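Local coordinates for 2-oxoglutarate-dependent dioxygenase tropC (Talaromyces stipitatus, PDB 6XJJ), which acts as an iron- and 2-oxoglutarate-dependent dioxygenase in the biosynthesis of fungal tropolones, at residues Asp242-Gly247 and Ser299-Val304. Numbering follows the deposited sequence.
Sequences DHTDFG and SARHRV. With FE (Fe (III) ion), chain B.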
ATOM      1  N   ASP A 242       0.979  10.707  11.427  1.00 72.22           N
ATOM      2  CA  ASP A 242       0.856  11.558  10.252  1.00 73.53           C
ATOM      3  C   ASP A 242       2.064  11.419   9.340  1.00 76.01           C
ATOM      4  O   ASP A 242       3.190  11.751   9.720  1.00 77.49           O
ATOM      5  CB  ASP A 242       0.690  13.008  10.706  1.00 67.84           C
ATOM      6  CG  ASP A 242       0.435  13.962   9.557  1.00 87.14           C
ATOM      7  OD1 ASP A 242       0.562  13.549   8.388  1.00 90.10           O
ATOM      8  OD2 ASP A 242       0.063  15.123   9.823  1.00 81.43           O
ATOM      9  N   HIS A 243       1.820  10.931   8.126  1.00 82.18           N
ATOM     10  CA  HIS A 243       2.870  10.813   7.128  1.00 77.98           C
ATOM     11  C   HIS A 243       2.248  10.946   5.747  1.00 73.13           C
ATOM     12  O   HIS A 243       1.023  10.953   5.586  1.00 76.93           O
ATOM     13  CB  HIS A 243       3.604   9.474   7.234  1.00 68.31           C
ATOM     14  CG  HIS A 243       2.770   8.301   6.830  1.00 72.07           C
ATOM     15  ND1 HIS A 243       1.768   7.785   7.624  1.00 79.92           N
ATOM     16  CD2 HIS A 243       2.785   7.549   5.708  1.00 75.35           C
ATOM     17  CE1 HIS A 243       1.209   6.759   7.011  1.00 74.78           C
ATOM     18  NE2 HIS A 243       1.802   6.599   5.843  1.00 90.02           N
ATOM     19  N   THR A 244       3.116  11.074   4.752  1.00 77.81           N
ATOM     20  CA  THR A 244       2.783  10.757   3.375  1.00 75.18           C
ATOM     21  C   THR A 244       3.584   9.532   2.962  1.00 71.06           C
ATOM     22  O   THR A 244       4.639   9.228   3.530  1.00 54.75           O
ATOM     23  CB  THR A 244       3.097  11.909   2.416  1.00 73.12           C
ATOM     24  OG1 THR A 244       4.506  12.164   2.415  1.00 76.51           O
ATOM     25  CG2 THR A 244       2.364  13.154   2.824  1.00 59.74           C
ATOM     26  N   ASP A 245       3.070   8.829   1.963  1.00 73.44           N
ATOM     27  CA  ASP A 245       3.817   7.752   1.339  1.00 64.59           C
ATOM     28  C   ASP A 245       4.777   8.357   0.324  1.00 69.10           C
ATOM     29  O   ASP A 245       4.438   9.327  -0.359  1.00 74.50           O
ATOM     30  CB  ASP A 245       2.874   6.764   0.659  1.00 69.91           C
ATOM     31  CG  ASP A 245       1.963   6.047   1.648  1.00 84.45           C
ATOM     32  OD1 ASP A 245       2.225   6.091   2.868  1.00 73.05           O
ATOM     33  OD2 ASP A 245       0.973   5.432   1.200  1.00 75.62           O
ATOM     34  N   PHE A 246       5.987   7.800   0.239  1.00 73.60           N
ATOM     35  CA  PHE A 246       6.988   8.412  -0.629  1.00 76.77           C
ATOM     36  C   PHE A 246       6.857   7.949  -2.079  1.00 74.19           C
ATOM     37  O   PHE A 246       7.231   8.689  -2.995  1.00 65.67           O
ATOM     38  CB  PHE A 246       8.400   8.105  -0.121  1.00 85.20           C
ATOM     39  CG  PHE A 246       9.485   8.929  -0.788  1.00121.95           C
ATOM     40  CD1 PHE A 246       9.782  10.197  -0.312  1.00140.22           C
ATOM     41  CD2 PHE A 246      10.197   8.450  -1.883  1.00132.83           C
ATOM     42  CE1 PHE A 246      10.768  10.971  -0.903  1.00145.24           C
ATOM     43  CE2 PHE A 246      11.190   9.226  -2.480  1.00132.77           C
ATOM     44  CZ  PHE A 246      11.471  10.487  -1.986  1.00140.73           C
ATOM     45  N   GLY A 247       6.327   6.745  -2.310  1.00 77.91           N
ATOM     46  CA  GLY A 247       6.342   6.140  -3.630  1.00 69.35           C
ATOM     47  C   GLY A 247       5.364   6.710  -4.638  1.00 72.35           C
ATOM     48  O   GLY A 247       5.115   7.919  -4.683  1.00 72.88           O
ATOM     49  N   SER A 299      -0.551  13.631  -3.194  1.00 65.92           N
ATOM     50  CA  SER A 299      -0.136  12.826  -2.046  1.00 70.94           C
ATOM     51  C   SER A 299      -0.644  13.503  -0.776  1.00 71.20           C
ATOM     52  O   SER A 299      -0.229  14.621  -0.451  1.00 72.60           O
ATOM     53  CB  SER A 299       1.384  12.659  -1.989  1.00 70.28           C
ATOM     54  OG  SER A 299       1.761  11.891  -0.853  1.00 71.24           O
ATOM     55  N   ALA A 300      -1.529  12.821  -0.055  1.00 65.28           N
ATOM     56  CA  ALA A 300      -2.241  13.390   1.076  1.00 63.10           C
ATOM     57  C   ALA A 300      -1.756  12.767   2.377  1.00 72.66           C
ATOM     58  O   ALA A 300      -1.489  11.564   2.444  1.00 59.93           O
ATOM     59  CB  ALA A 300      -3.755  13.185   0.935  1.00 67.70           C
ATOM     60  N   ARG A 301      -1.637  13.594   3.408  1.00 77.00           N
ATOM     61  CA  ARG A 301      -1.327  13.103   4.742  1.00 67.55           C
ATOM     62  C   ARG A 301      -2.414  12.157   5.244  1.00 73.39           C
ATOM     63  O   ARG A 301      -3.598  12.316   4.933  1.00 72.35           O
ATOM     64  CB  ARG A 301      -1.147  14.302   5.679  1.00 84.25           C
ATOM     65  CG  ARG A 301       0.220  14.973   5.509  1.00 88.15           C
ATOM     66  CD  ARG A 301       0.335  16.385   6.072  1.00 92.60           C
ATOM     67  NE  ARG A 301      -0.124  16.539   7.453  1.00101.14           N
ATOM     68  CZ  ARG A 301      -1.062  17.401   7.851  1.00 94.38           C
ATOM     69  NH1 ARG A 301      -1.627  18.238   6.995  1.00 92.43           N
ATOM     70  NH2 ARG A 301      -1.412  17.457   9.125  1.00 81.80           N
ATOM     71  N   HIS A 302      -1.993  11.141   5.994  1.00 63.40           N
ATOM     72  CA  HIS A 302      -2.915  10.166   6.553  1.00 58.47           C
ATOM     73  C   HIS A 302      -2.249   9.494   7.743  1.00 65.29           C
ATOM     74  O   HIS A 302      -1.031   9.580   7.928  1.00 67.20           O
ATOM     75  CB  HIS A 302      -3.353   9.124   5.511  1.00 83.85           C
ATOM     76  CG  HIS A 302      -2.223   8.365   4.881  1.00 70.41           C
ATOM     77  ND1 HIS A 302      -1.455   8.885   3.859  1.00 68.28           N
ATOM     78  CD2 HIS A 302      -1.734   7.123   5.121  1.00 67.95           C
ATOM     79  CE1 HIS A 302      -0.544   7.997   3.498  1.00 66.56           C
ATOM     80  NE2 HIS A 302      -0.689   6.920   4.250  1.00 64.62           N
ATOM     81  N   ARG A 303      -3.072   8.824   8.548  1.00 65.53           N
ATOM     82  CA  ARG A 303      -2.623   8.199   9.787  1.00 69.32           C
ATOM     83  C   ARG A 303      -3.674   7.178  10.206  1.00 79.06           C
ATOM     84  O   ARG A 303      -4.744   7.072   9.598  1.00 68.84           O
ATOM     85  CB  ARG A 303      -2.403   9.249  10.875  1.00 82.36           C
ATOM     86  CG  ARG A 303      -3.671   9.998  11.233  1.00 81.23           C
ATOM     87  CD  ARG A 303      -3.416  11.067  12.251  1.00 83.09           C
ATOM     88  NE  ARG A 303      -4.648  11.741  12.648  1.00 97.27           N
ATOM     89  CZ  ARG A 303      -4.693  12.788  13.464  1.00 80.85           C
ATOM     90  NH1 ARG A 303      -3.570  13.283  13.964  1.00 73.60           N
ATOM     91  NH2 ARG A 303      -5.856  13.345  13.769  1.00 79.20           N
ATOM     92  N   VAL A 304      -3.366   6.434  11.266  1.00 80.10           N
ATOM     93  CA  VAL A 304      -4.265   5.420  11.806  1.00 79.64           C
ATOM     94  C   VAL A 304      -4.275   5.605  13.316  1.00 81.15           C
ATOM     95  O   VAL A 304      -3.262   5.350  13.979  1.00 87.69           O
ATOM     96  CB  VAL A 304      -3.828   3.994  11.434  1.00 85.56           C
ATOM     97  CG1 VAL A 304      -4.841   2.969  11.936  1.00 80.76           C
ATOM     98  CG2 VAL A 304      -3.618   3.862   9.938  1.00 85.97           C
TER
HETATM   99 FE    FE B1000       0.875   4.993   4.581  1.00 83.53          FE
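The facial triad of this non-haem iron enzyme, the HxD...H motif, is assembled here: His243 and Asp245 come from one segment, His302 from the other, and all three bind the iron(III) ion. His243 NE2 lies 2.2 Å from the metal, Asp245 OD1 2.4 Å and His302 NE2 2.5 Å. The two imidazoles meet obliquely, planes 62° apart, and the Asp245 carboxylate stands almost perpendicular to the His302 ring, its OD1 at that ring's edge. Behind the metal, His243 and His302 form an antiparallel hydrogen-bonded pair: His243 N donates to His302 O and His302 N to His243 O (3.0 Å). Both rings leave the same face of this short ladder. In each histidine CG sits between the backbone N and the carbonyl carbon (chi1 69° in His243, 57° in His302), which swings the two NE2 atoms together onto one iron. A hydrogen bond at ND1, on the side of each ring away from the metal, helps to fix its rotation. His302 ND1 donates to Ala300 O at 3.0 Å, nearly straight and in the ring plane, while His243 ND1 bonds to Gly241 O. This geometry belongs to the double-stranded beta-helix (jelly-roll) core of 2-oxoglutarate oxygenases, in which the HxD pair follows one strand and the distal histidine lies on another, here strand 302-304. Asp245 OD2, turned from the metal, is held by Asn284 and Ser250. Across the ladder from the iron, Arg301 grips Asp242 side-on: NE and NH2 both reach the syn lone pair of OD2, each at 2.8 Å, with carboxylate and guanidinium nearly coplanar. Further along the chain toward Asp245, Thr244 CB rests on Ser299 OG at 3.5 Å, and Asp287 receives both hydroxyls, OG1 of Thr244 on OD2 and OG of Ser299 on OD1.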